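Local coordinates for protein putative glucose-6-phosphate 1-epimerase (Salmonella typhimurium, PDB 2HTB) that probably catalyses the interconversion of the alpha and beta anomers of glucose 6-phosphate, acting as a hexose-6-phosphate 1-epimerase, at residues D39-I44 and A56-H61; P31-R36 and H123-N128; F218-D223 and P259-S264; D197-K202 and G209-G214. All blocks are in the same frame, centred on the assembly; numbering follows the deposited sequence.

Of the contacting strands, 33-38 comes first. Segment 31-36 opens a long loop, which contact 2 closes at 123-128. Nested inside it, contact 1 closes the short loop from 39-44 to 56-61 and touches contact 2 directly, because strands 33-38 and 41-48 are neighbours in one sheet. Further on, contact 4 closes a short hairpin loop (197-202 with 209-214) before contact 3 (218-223 with 259-264) opens, in series. Contacts 1 and 2 thus tie the N-terminal antiparallel sheet together and to strand 119-125. Contact 4 joins strands 198-201 and 207-210, and contact 3 sets the start of strand 222-226 against helix 260-266; both lie in or beside another antiparallel sheet.

Contact 1: D39-I44 and A56-H61; sequences DDLDLI and ALQGAH
L43 and A56 face each other as a non-hydrogen-bonded antiparallel pair, their CA atoms 4.5 Å apart, where strand 41-48 runs beside the end of strand 51-56. One residue further, the amide L57 N reaches D42 O at 3.3 Å in a nearly straight bond (165° at the hydrogen). The same carbonyl oxygen accepts a second hydrogen bond, from a water 3.0 Å away, and this water in turn accepts from Q58 N at 2.7 Å, carrying the pairing on past the end of the strand.

On one face of the sheet the L43 methyl CD2 packs 4.0 Å from A56 CB. L57 divides its two branches between D42 and I44: its CD1 lies alongside D42 CB, while its CD2 is 4.0 Å from I44 CD1. The carboxylate of D42 turns elsewhere, to a salt bridge with R35. Q58 has CG anti to its backbone N (chi1 -172°), and its extended chain brings the amide across both methyls of L41, obliquely, with OE1 3.8 Å from L41 CD2; that oxygen also accepts from G85 N.

Beyond A56 the chain turns back through a type II beta turn from L57 to A60, with G59 at positive phi, and A60 and H61 both oppose A56 in a G1 beta bulge, a bulged hairpin end within an antiparallel sheet.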
loop_
_atom_site.group_PDB
_atom_site.type_symbol
_atom_site.label_atom_id
_atom_site.label_comp_id
_atom_site.label_asym_id
_atom_site.label_seq_id
_atom_site.Cartn_x
_atom_site.Cartn_y
_atom_site.Cartn_z
ATOM N N ASP A 39 15.890 3.236 13.118
ATOM C CA ASP A 39 16.081 4.661 13.251
ATOM C C ASP A 39 15.105 5.299 14.169
ATOM O O ASP A 39 15.110 5.088 15.373
ATOM C CB ASP A 39 15.806 5.329 11.932
ATOM C CG ASP A 39 17.027 5.883 11.296
ATOM O OD1 ASP A 39 17.585 5.046 10.509
ATOM O OD2 ASP A 39 17.404 7.095 11.592
ATOM N N ASP A 40 14.239 6.091 13.551
ATOM C CA ASP A 40 13.250 6.907 14.241
ATOM C C ASP A 40 11.980 6.116 14.482
ATOM O O ASP A 40 11.177 6.557 15.255
ATOM C CB ASP A 40 12.765 8.118 13.347
ATOM C CG ASP A 40 13.601 9.409 13.465
ATOM O OD1 ASP A 40 14.616 9.508 14.145
ATOM O OD2 ASP A 40 13.227 10.395 12.831
ATOM N N LEU A 41 11.714 5.034 13.719
ATOM C CA LEU A 41 10.317 4.502 13.633
ATOM C C LEU A 41 10.085 3.247 14.418
ATOM O O LEU A 41 10.785 2.279 14.226
ATOM C CB LEU A 41 9.967 4.210 12.217
ATOM C CG LEU A 41 9.959 5.548 11.415
ATOM C CD1 LEU A 41 9.524 5.302 10.018
ATOM C CD2 LEU A 41 9.101 6.678 12.113
ATOM N N ASP A 42 9.103 3.264 15.322
ATOM C CA ASP A 42 8.644 1.993 15.919
ATOM C C ASP A 42 8.020 1.123 14.910
ATOM O O ASP A 42 7.087 1.583 14.225
ATOM C CB ASP A 42 7.556 2.247 16.976
ATOM C CG ASP A 42 8.086 3.000 18.189
ATOM O OD1 ASP A 42 9.257 2.740 18.577
ATOM O OD2 ASP A 42 7.299 3.812 18.744
ATOM N N LEU A 43 8.426 -0.139 14.870
ATOM C CA LEU A 43 7.733 -1.107 13.989
ATOM C C LEU A 43 6.978 -2.191 14.741
ATOM O O LEU A 43 7.383 -2.512 15.846
ATOM C CB LEU A 43 8.752 -1.835 13.113
ATOM C CG LEU A 43 9.781 -0.919 12.484
ATOM C CD1 LEU A 43 10.620 -1.799 11.563
ATOM C CD2 LEU A 43 9.042 0.179 11.678
ATOM N N ILE A 44 5.950 -2.798 14.119
ATOM C CA ILE A 44 5.310 -3.976 14.671
ATOM C C ILE A 44 5.624 -5.080 13.679
ATOM O O ILE A 44 5.370 -4.944 12.475
ATOM C CB ILE A 44 3.747 -3.787 14.843
ATOM C CG1 ILE A 44 3.317 -3.158 16.210
ATOM C CG2 ILE A 44 3.042 -5.099 14.917
ATOM C CD1 ILE A 44 4.160 -2.282 16.837
ATOM N N ALA A 56 4.945 -0.223 10.124
ATOM C CA ALA A 56 5.310 0.970 10.862
ATOM C C ALA A 56 4.055 1.551 11.515
ATOM O O ALA A 56 3.009 1.748 10.863
ATOM C CB ALA A 56 5.917 1.962 9.918
ATOM N N LEU A 57 4.161 1.909 12.781
ATOM C CA LEU A 57 3.066 2.679 13.430
ATOM C C LEU A 57 2.776 3.944 12.657
ATOM O O LEU A 57 1.624 4.282 12.423
ATOM C CB LEU A 57 3.344 2.951 14.924
ATOM C CG LEU A 57 3.339 1.659 15.772
ATOM C CD1 LEU A 57 3.560 2.000 17.214
ATOM C CD2 LEU A 57 1.989 0.858 15.649
ATOM N N GLN A 58 3.833 4.645 12.263
ATOM C CA GLN A 58 3.683 5.729 11.331
ATOM C C GLN A 58 2.925 5.270 10.083
ATOM O O GLN A 58 3.402 4.443 9.356
ATOM C CB GLN A 58 5.034 6.337 10.973
ATOM C CG GLN A 58 4.875 7.623 10.118
ATOM C CD GLN A 58 6.161 8.383 10.042
ATOM O OE1 GLN A 58 6.484 9.128 10.980
ATOM N NE2 GLN A 58 6.940 8.201 8.932
ATOM N N GLY A 59 1.741 5.870 9.840
ATOM C CA GLY A 59 0.960 5.542 8.665
ATOM C C GLY A 59 0.407 4.108 8.665
ATOM O O GLY A 59 -0.008 3.636 7.608
ATOM N N ALA A 60 0.395 3.405 9.813
ATOM C CA ALA A 60 -0.083 1.994 9.846
ATOM C C ALA A 60 0.433 1.304 8.613
ATOM O O ALA A 60 -0.315 0.757 7.812
ATOM C CB ALA A 60 -1.582 1.940 9.847
ATOM N N HIS A 61 1.713 1.460 8.384
ATOM C CA HIS A 61 2.181 1.185 7.034
ATOM C C HIS A 61 2.695 -0.297 7.012
ATOM O O HIS A 61 3.774 -0.639 7.614
ATOM C CB HIS A 61 3.260 2.162 6.730
ATOM C CG HIS A 61 3.698 2.214 5.314
ATOM N ND1 HIS A 61 3.647 3.386 4.573
ATOM C CD2 HIS A 61 4.283 1.284 4.513
ATOM C CE1 HIS A 61 4.087 3.144 3.344
ATOM N NE2 HIS A 61 4.514 1.893 3.284
HETATM O O HOH W 1 6.424 4.154 12.914
#

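Contact 2: P31-R36 and H123-N128; sequences PVLSRR and HNEDDN
L33 reaches across to H123 and E125 with a single methyl group. Its CB already points at the segment 123-128, and CG, anti to the carbonyl carbon (chi1 -85°), splits the chain into two ends with different neighbours. CD1 goes across the contact and settles over one face of the H123 imidazole. It stands 3.8 Å from the ring centroid, 27° off the ring normal, a CH-pi contact displaced toward the rim; the nearest ring atom is ND1, 3.5 Å from L33 CD1. The same methyl comes within 4.2 Å of E125 OE1. CD2 stays on the other side, against I44 of the adjacent strand.

The H123 ring presents a face to this methyl because its CG stands between the backbone N and the carbonyl carbon (chi1 60°). E125, two residues along and on the same side of its strand, has the same first torsion, and an extended chain brings its carboxylate to the start of segment 31-36. There OE2 lies 3.7 Å from P31 CG and 3.9 Å from V32 CB, while OE1 takes a hydrogen bond from the hydroxyl of T30, which also receives V32 N. The carboxylate is thus held by T30, just ahead of P31, and rests on hydrocarbon from the proline and valine.

With the backbones still 8.3 Å apart at V32 CA and E125 CA, only side chains bridge the gap. This is the face-to-face packing of two sheets, here strand 33-38 of the N-terminal sheet against strand 119-125 at the margin of another, consistent with the beta-supersandwich of the galactose mutarotase-like superfamily.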
loop_
_atom_site.group_PDB
_atom_site.type_symbol
_atom_site.label_atom_id
_atom_site.label_comp_id
_atom_site.label_asym_id
_atom_site.label_seq_id
_atom_site.Cartn_x
_atom_site.Cartn_y
_atom_site.Cartn_z
ATOM N N PRO A 31 3.717 -14.252 21.482
ATOM C CA PRO A 31 4.885 -15.057 21.046
ATOM C C PRO A 31 5.228 -14.755 19.628
ATOM O O PRO A 31 6.317 -15.037 19.158
ATOM C CB PRO A 31 4.416 -16.536 21.174
ATOM C CG PRO A 31 2.910 -16.444 21.345
ATOM C CD PRO A 31 2.592 -15.077 21.963
ATOM N N VAL A 32 4.285 -14.154 18.940
ATOM C CA VAL A 32 4.506 -13.883 17.526
ATOM C C VAL A 32 4.600 -12.425 17.131
ATOM O O VAL A 32 5.033 -12.153 16.043
ATOM C CB VAL A 32 3.484 -14.624 16.731
ATOM C CG1 VAL A 32 3.051 -13.850 15.547
ATOM C CG2 VAL A 32 4.063 -15.950 16.327
ATOM N N LEU A 33 4.257 -11.500 18.018
ATOM C CA LEU A 33 4.233 -10.082 17.683
ATOM C C LEU A 33 5.156 -9.346 18.580
ATOM O O LEU A 33 5.133 -9.547 19.866
ATOM C CB LEU A 33 2.905 -9.471 17.938
ATOM C CG LEU A 33 1.754 -9.496 16.978
ATOM C CD1 LEU A 33 0.460 -9.017 17.786
ATOM C CD2 LEU A 33 2.082 -8.598 15.762
ATOM N N SER A 34 5.937 -8.483 17.914
ATOM C CA SER A 34 6.842 -7.660 18.636
ATOM C C SER A 34 6.959 -6.302 18.046
ATOM O O SER A 34 6.529 -6.015 16.945
ATOM C CB SER A 34 8.219 -8.279 18.713
ATOM O OG SER A 34 8.664 -8.542 17.394
ATOM N N ARG A 35 7.593 -5.472 18.839
ATOM C CA ARG A 35 7.859 -4.145 18.519
ATOM C C ARG A 35 9.338 -3.886 18.552
ATOM O O ARG A 35 10.024 -4.227 19.538
ATOM C CB ARG A 35 7.214 -3.273 19.518
ATOM C CG ARG A 35 7.392 -1.851 19.162
ATOM C CD ARG A 35 7.390 -1.133 20.467
ATOM N NE ARG A 35 8.340 -0.047 20.394
ATOM C CZ ARG A 35 8.708 0.728 21.397
ATOM N NH1 ARG A 35 8.223 0.554 22.650
ATOM N NH2 ARG A 35 9.582 1.691 21.118
ATOM N N ARG A 36 9.818 -3.280 17.468
ATOM C CA ARG A 36 11.230 -3.106 17.161
ATOM C C ARG A 36 11.431 -1.675 16.656
ATOM O O ARG A 36 10.462 -0.912 16.626
ATOM C CB ARG A 36 11.575 -4.117 16.074
ATOM C CG ARG A 36 11.117 -5.494 16.391
ATOM C CD ARG A 36 12.044 -6.524 15.867
ATOM N NE ARG A 36 11.371 -7.806 15.763
ATOM C CZ ARG A 36 11.928 -8.877 15.200
ATOM N NH1 ARG A 36 13.173 -8.808 14.694
ATOM N NH2 ARG A 36 11.258 -10.011 15.122
ATOM N N HIS A 123 -5.357 -6.673 18.495
ATOM C CA HIS A 123 -4.705 -7.760 17.743
ATOM C C HIS A 123 -5.162 -9.088 18.359
ATOM O O HIS A 123 -5.366 -9.171 19.614
ATOM C CB HIS A 123 -3.148 -7.616 17.748
ATOM C CG HIS A 123 -2.564 -7.652 19.113
ATOM N ND1 HIS A 123 -2.341 -8.826 19.793
ATOM C CD2 HIS A 123 -2.199 -6.656 19.958
ATOM C CE1 HIS A 123 -1.858 -8.555 21.001
ATOM N NE2 HIS A 123 -1.765 -7.241 21.123
ATOM N N ASN A 124 -5.359 -10.075 17.482
ATOM C CA ASN A 124 -5.521 -11.448 17.857
ATOM C C ASN A 124 -4.716 -12.307 16.903
ATOM O O ASN A 124 -4.321 -11.871 15.820
ATOM C CB ASN A 124 -6.999 -11.874 17.971
ATOM C CG ASN A 124 -7.650 -12.031 16.614
ATOM O OD1 ASN A 124 -8.590 -11.263 16.220
ATOM N ND2 ASN A 124 -7.152 -13.032 15.844
ATOM N N GLU A 125 -4.406 -13.519 17.354
ATOM C CA GLU A 125 -3.716 -14.527 16.516
ATOM C C GLU A 125 -4.283 -15.940 16.677
ATOM O O GLU A 125 -4.983 -16.264 17.649
ATOM C CB GLU A 125 -2.232 -14.527 16.774
ATOM C CG GLU A 125 -1.885 -14.737 18.253
ATOM C CD GLU A 125 -0.467 -14.367 18.579
ATOM O OE1 GLU A 125 -0.126 -13.154 18.483
ATOM O OE2 GLU A 125 0.304 -15.282 18.948
ATOM N N ASP A 126 -3.891 -16.771 15.713
ATOM C CA ASP A 126 -4.355 -18.138 15.432
ATOM C C ASP A 126 -3.156 -18.909 15.047
ATOM O O ASP A 126 -2.056 -18.346 14.916
ATOM C CB ASP A 126 -5.095 -18.147 14.094
ATOM C CG ASP A 126 -6.464 -18.003 14.286
ATOM O OD1 ASP A 126 -6.738 -17.833 15.453
ATOM O OD2 ASP A 126 -7.271 -18.032 13.350
ATOM N N ASP A 127 -3.434 -20.158 14.699
ATOM C CA ASP A 127 -2.538 -20.991 13.979
ATOM C C ASP A 127 -2.509 -20.568 12.509
ATOM O O ASP A 127 -1.589 -20.938 11.809
ATOM C CB ASP A 127 -2.998 -22.440 14.111
ATOM C CG ASP A 127 -3.160 -22.894 15.590
ATOM O OD1 ASP A 127 -2.575 -22.331 16.559
ATOM O OD2 ASP A 127 -3.912 -23.861 15.771
ATOM N N ASN A 128 -3.476 -19.775 12.020
ATOM C CA ASN A 128 -3.465 -19.378 10.593
ATOM C C ASN A 128 -2.795 -18.039 10.252
ATOM O O ASN A 128 -2.484 -17.764 9.050
ATOM C CB ASN A 128 -4.891 -19.381 10.024
ATOM C CG ASN A 128 -5.541 -20.791 10.029
ATOM O OD1 ASN A 128 -6.726 -20.907 9.832
ATOM N ND2 ASN A 128 -4.750 -21.843 10.258
#

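Contact 3: F218-D223 and P259-S264; sequences FPDRTD and PGPALS
R221 lays its aliphatic chain across the carbonyl oxygen of P259 and passes L263 at CD and NE. With CG anti to the backbone N (chi1 -173°) and the chain extended as far as NE, three successive carbons pass the same oxygen: P259 O is 3.2 Å from R221 CB and hardly farther from CG and CD. It also lies at the edge of the guanidinium, near its plane. L263 comes in obliquely from the helix, its methyl CD1 3.4 Å from R221 NE, so the two side chains cross without stacking.

D220 and P261 meet at about a right angle. The carboxylate oxygen D220 OD2 touches the ring carbon P261 CD at 3.5 Å, and R221 N donates to it at 2.6 Å, on its anti side and 21° out of the carboxylate plane. G260 brings its CA to 3.7 Å from R221 N, and R221 N and D220 OD2 occupy the space a CB would need. The T222 hydroxyl donates to D220 O just before D223, probably a substrate-binding residue.

The contact is thus polar atoms set against C-H groups. D220, near the beginning of helix 260-266, would probably be favoured as an anion by the helix dipole. R221 CD, next to the cationic group, is probably a weakly polarised partner for P259 O; CB and CG meet it by close packing.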
loop_
_atom_site.group_PDB
_atom_site.type_symbol
_atom_site.label_atom_id
_atom_site.label_comp_id
_atom_site.label_asym_id
_atom_site.label_seq_id
_atom_site.Cartn_x
_atom_site.Cartn_y
_atom_site.Cartn_z
ATOM N N PHE A 218 4.602 -2.599 -18.800
ATOM C CA PHE A 218 5.259 -1.569 -18.034
ATOM C C PHE A 218 6.669 -1.373 -18.637
ATOM O O PHE A 218 7.697 -1.460 -17.941
ATOM C CB PHE A 218 5.305 -1.961 -16.540
ATOM C CG PHE A 218 3.929 -1.966 -15.884
ATOM C CD1 PHE A 218 3.107 -3.088 -15.981
ATOM C CD2 PHE A 218 3.431 -0.821 -15.241
ATOM C CE1 PHE A 218 1.844 -3.114 -15.450
ATOM C CE2 PHE A 218 2.141 -0.800 -14.721
ATOM C CZ PHE A 218 1.308 -1.958 -14.836
ATOM N N PRO A 219 6.724 -1.099 -19.946
ATOM C CA PRO A 219 7.973 -0.838 -20.666
ATOM C C PRO A 219 8.809 0.286 -20.084
ATOM O O PRO A 219 10.033 0.256 -20.238
ATOM C CB PRO A 219 7.485 -0.400 -22.085
ATOM C CG PRO A 219 6.103 -0.041 -21.937
ATOM C CD PRO A 219 5.570 -0.995 -20.848
ATOM N N ASP A 220 8.152 1.275 -19.463
ATOM C CA ASP A 220 8.809 2.502 -18.934
ATOM C C ASP A 220 7.801 3.175 -17.965
ATOM O O ASP A 220 6.778 2.583 -17.554
ATOM C CB ASP A 220 9.115 3.450 -20.087
ATOM C CG ASP A 220 10.171 4.502 -19.754
ATOM O OD1 ASP A 220 10.856 4.877 -20.709
ATOM O OD2 ASP A 220 10.320 5.007 -18.598
ATOM N N ARG A 221 8.054 4.403 -17.580
ATOM C CA ARG A 221 7.073 5.137 -16.775
ATOM C C ARG A 221 5.620 4.959 -17.214
ATOM O O ARG A 221 5.269 5.234 -18.369
ATOM C CB ARG A 221 7.406 6.636 -16.765
ATOM C CG ARG A 221 6.565 7.439 -15.855
ATOM C CD ARG A 221 7.279 8.672 -15.485
ATOM N NE ARG A 221 6.276 9.507 -14.860
ATOM C CZ ARG A 221 5.835 10.666 -15.355
ATOM N NH1 ARG A 221 6.403 11.165 -16.468
ATOM N NH2 ARG A 221 4.811 11.290 -14.751
ATOM N N THR A 222 4.781 4.544 -16.260
ATOM C CA THR A 222 3.380 4.274 -16.519
ATOM C C THR A 222 2.582 4.694 -15.326
ATOM O O THR A 222 2.942 4.361 -14.189
ATOM C CB THR A 222 3.147 2.782 -16.643
ATOM O OG1 THR A 222 4.075 2.245 -17.588
ATOM C CG2 THR A 222 1.672 2.510 -17.009
ATOM N N ASP A 223 1.468 5.384 -15.563
ATOM C CA ASP A 223 0.684 5.912 -14.407
ATOM C C ASP A 223 -0.754 5.918 -14.871
ATOM O O ASP A 223 -1.197 6.859 -15.604
ATOM C CB ASP A 223 1.187 7.310 -13.952
ATOM C CG ASP A 223 0.552 7.754 -12.597
ATOM O OD1 ASP A 223 -0.220 6.904 -12.038
ATOM O OD2 ASP A 223 0.785 8.930 -12.124
ATOM N N PRO A 259 7.513 3.920 -11.776
ATOM C CA PRO A 259 8.103 5.233 -12.175
ATOM C C PRO A 259 8.921 5.225 -13.431
ATOM O O PRO A 259 9.026 6.256 -14.059
ATOM C CB PRO A 259 9.065 5.550 -11.035
ATOM C CG PRO A 259 9.301 4.271 -10.320
ATOM C CD PRO A 259 8.061 3.450 -10.480
ATOM N N GLY A 260 9.508 4.093 -13.770
ATOM C CA GLY A 260 10.506 4.042 -14.796
ATOM C C GLY A 260 11.882 4.520 -14.320
ATOM O O GLY A 260 12.031 5.171 -13.246
ATOM N N PRO A 261 12.889 4.296 -15.139
ATOM C CA PRO A 261 14.267 4.602 -14.726
ATOM C C PRO A 261 14.611 6.079 -14.345
ATOM O O PRO A 261 15.301 6.327 -13.346
ATOM C CB PRO A 261 15.153 4.012 -15.886
ATOM C CG PRO A 261 14.210 4.054 -17.136
ATOM C CD PRO A 261 12.804 3.720 -16.494
ATOM N N ALA A 262 14.178 7.041 -15.123
ATOM C CA ALA A 262 14.536 8.426 -14.846
ATOM C C ALA A 262 13.972 8.823 -13.484
ATOM O O ALA A 262 14.736 9.223 -12.602
ATOM C CB ALA A 262 14.057 9.322 -15.954
ATOM N N LEU A 263 12.659 8.672 -13.258
ATOM C CA LEU A 263 12.082 8.959 -11.914
ATOM C C LEU A 263 12.645 8.060 -10.827
ATOM O O LEU A 263 12.857 8.499 -9.703
ATOM C CB LEU A 263 10.579 8.838 -11.896
ATOM C CG LEU A 263 9.663 10.064 -12.003
ATOM C CD1 LEU A 263 8.126 9.602 -11.953
ATOM C CD2 LEU A 263 9.888 11.206 -10.950
ATOM N N SER A 264 12.927 6.807 -11.110
ATOM C CA SER A 264 13.471 5.983 -10.032
ATOM C C SER A 264 14.820 6.550 -9.545
ATOM O O SER A 264 15.081 6.554 -8.384
ATOM C CB SER A 264 13.559 4.519 -10.495
ATOM O OG SER A 264 14.136 3.663 -9.528
#

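Contact 4: D197-K202 and G209-G214; sequences DRFIDK and GVLTDG
F199 and G209 form the hydrogen-bonded pair of this contact and satisfy one another completely along the backbone. F199 N donates to G209 O at 3.0 Å (161° at the hydrogen), and G209 N returns the bond to F199 O at 2.9 Å. G209 O is further approached by a C-H group, R198 CA at 3.3 Å. At the next hydrogen-bonding position, L211 N reaches D197 O at 2.9 Å, but from above the carbonyl plane, 39° out of it, and therefore off the lone pairs. D197 O has a second, weaker partner in V210 CA, 3.4 Å away.

These bonds make the antiparallel beta hairpin of strands 198-201 and 207-210. Its first strand is bonded on the other side to strand 222-226, where I200 pairs with V225 and R198 bonds to L227 just beyond. The backbone N of R198 is taken by the preceding side chain: D197 OD1 accepts it at 2.6 Å through its anti lone pair.

The F199 ring folds back over its partner strand. Its CG stands between the backbone N and the carbonyl carbon (chi1 61°), which lays one ring face over the glycine, with G209 CA 3.8 Å from the ring centroid in a CH-pi contact. The amide of L211 sits at the ring edge, and F199 CE2 meets the methyl L211 CD2 at 4.0 Å. On the other face of the hairpin are R198 and V210; the R198 chain bends at chi3, bringing NH1 loosely near V210 CG1 and into a salt bridge with E208.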
loop_
_atom_site.group_PDB
_atom_site.type_symbol
_atom_site.label_atom_id
_atom_site.label_comp_id
_atom_site.label_asym_id
_atom_site.label_seq_id
_atom_site.Cartn_x
_atom_site.Cartn_y
_atom_site.Cartn_z
ATOM N N ASP A 197 -11.008 -1.936 -19.643
ATOM C CA ASP A 197 -10.928 -1.260 -20.930
ATOM C C ASP A 197 -10.426 0.168 -20.793
ATOM O O ASP A 197 -9.206 0.403 -21.037
ATOM C CB ASP A 197 -12.216 -1.360 -21.735
ATOM C CG ASP A 197 -13.469 -1.074 -20.920
ATOM O OD1 ASP A 197 -13.483 -0.235 -19.990
ATOM O OD2 ASP A 197 -14.489 -1.719 -21.229
ATOM N N ARG A 198 -11.306 1.094 -20.373
ATOM C CA ARG A 198 -10.957 2.520 -20.350
ATOM C C ARG A 198 -9.933 2.823 -19.252
ATOM O O ARG A 198 -10.032 2.246 -18.187
ATOM C CB ARG A 198 -12.215 3.418 -20.191
ATOM C CG ARG A 198 -13.116 3.532 -21.473
ATOM C CD ARG A 198 -14.576 3.911 -21.104
ATOM N NE ARG A 198 -15.078 5.239 -21.543
ATOM C CZ ARG A 198 -14.514 6.150 -22.401
ATOM N NH1 ARG A 198 -13.277 5.968 -22.979
ATOM N NH2 ARG A 198 -15.237 7.303 -22.680
ATOM N N PHE A 199 -8.957 3.678 -19.521
ATOM C CA PHE A 199 -8.122 4.255 -18.494
ATOM C C PHE A 199 -7.723 5.751 -18.737
ATOM O O PHE A 199 -7.767 6.304 -19.873
ATOM C CB PHE A 199 -6.830 3.430 -18.379
ATOM C CG PHE A 199 -6.001 3.409 -19.645
ATOM C CD1 PHE A 199 -4.963 4.303 -19.819
ATOM C CD2 PHE A 199 -6.289 2.521 -20.662
ATOM C CE1 PHE A 199 -4.168 4.331 -21.029
ATOM C CE2 PHE A 199 -5.498 2.488 -21.857
ATOM C CZ PHE A 199 -4.441 3.410 -22.049
ATOM N N ILE A 200 -7.315 6.404 -17.660
ATOM C CA ILE A 200 -6.807 7.779 -17.759
ATOM C C ILE A 200 -5.301 7.687 -17.665
ATOM O O ILE A 200 -4.745 6.988 -16.799
ATOM C CB ILE A 200 -7.364 8.681 -16.612
ATOM C CG1 ILE A 200 -8.884 8.912 -16.762
ATOM C CG2 ILE A 200 -6.688 10.010 -16.646
ATOM C CD1 ILE A 200 -9.526 9.294 -15.458
ATOM N N ASP A 201 -4.609 8.349 -18.563
ATOM C CA ASP A 201 -3.150 8.197 -18.591
ATOM C C ASP A 201 -2.511 9.488 -18.010
ATOM O O ASP A 201 -2.312 10.475 -18.708
ATOM C CB ASP A 201 -2.719 7.898 -20.022
ATOM C CG ASP A 201 -1.245 7.570 -20.128
ATOM O OD1 ASP A 201 -0.519 7.810 -19.146
ATOM O OD2 ASP A 201 -0.763 7.100 -21.191
ATOM N N LYS A 202 -2.237 9.477 -16.722
ATOM C CA LYS A 202 -1.659 10.607 -16.058
ATOM C C LYS A 202 -0.288 10.944 -16.612
ATOM O O LYS A 202 0.155 12.041 -16.502
ATOM C CB LYS A 202 -1.631 10.387 -14.545
ATOM C CG LYS A 202 -3.009 10.450 -13.876
ATOM C CD LYS A 202 -3.000 10.161 -12.318
ATOM C CE LYS A 202 -1.827 10.780 -11.424
ATOM N N GLY A 209 -7.457 6.100 -22.777
ATOM C CA GLY A 209 -7.150 5.091 -23.702
ATOM C C GLY A 209 -7.958 3.876 -23.423
ATOM O O GLY A 209 -8.725 3.838 -22.468
ATOM N N VAL A 210 -7.858 2.887 -24.291
ATOM C CA VAL A 210 -8.675 1.689 -24.137
ATOM C C VAL A 210 -7.892 0.471 -24.433
ATOM O O VAL A 210 -7.352 0.324 -25.484
ATOM C CB VAL A 210 -10.207 1.827 -24.712
ATOM C CG1 VAL A 210 -10.578 3.264 -25.305
ATOM C CG2 VAL A 210 -10.740 0.650 -25.449
ATOM N N LEU A 211 -7.704 -0.341 -23.418
ATOM C CA LEU A 211 -7.193 -1.721 -23.569
ATOM C C LEU A 211 -8.265 -2.588 -24.254
ATOM O O LEU A 211 -9.466 -2.353 -24.096
ATOM C CB LEU A 211 -6.875 -2.285 -22.208
ATOM C CG LEU A 211 -5.798 -1.579 -21.393
ATOM C CD1 LEU A 211 -5.560 -2.350 -19.989
ATOM C CD2 LEU A 211 -4.503 -1.352 -22.189
ATOM N N THR A 212 -7.838 -3.541 -25.059
ATOM C CA THR A 212 -8.782 -4.427 -25.765
ATOM C C THR A 212 -8.865 -5.782 -25.097
ATOM O O THR A 212 -9.715 -6.557 -25.466
ATOM C CB THR A 212 -8.453 -4.609 -27.243
ATOM O OG1 THR A 212 -7.049 -4.717 -27.423
ATOM C CG2 THR A 212 -8.946 -3.358 -28.069
ATOM N N ASP A 213 -8.043 -6.001 -24.062
ATOM C CA ASP A 213 -7.949 -7.261 -23.391
ATOM C C ASP A 213 -7.556 -7.113 -21.900
ATOM O O ASP A 213 -7.262 -8.138 -21.230
ATOM C CB ASP A 213 -6.892 -8.080 -24.080
ATOM C CG ASP A 213 -5.514 -7.420 -23.982
ATOM O OD1 ASP A 213 -4.555 -8.053 -24.471
ATOM O OD2 ASP A 213 -5.394 -6.280 -23.393
ATOM N N GLY A 214 -7.533 -5.883 -21.368
ATOM C CA GLY A 214 -7.362 -5.720 -19.894
ATOM C C GLY A 214 -5.942 -5.977 -19.332
ATOM O O GLY A 214 -5.725 -6.127 -18.120
#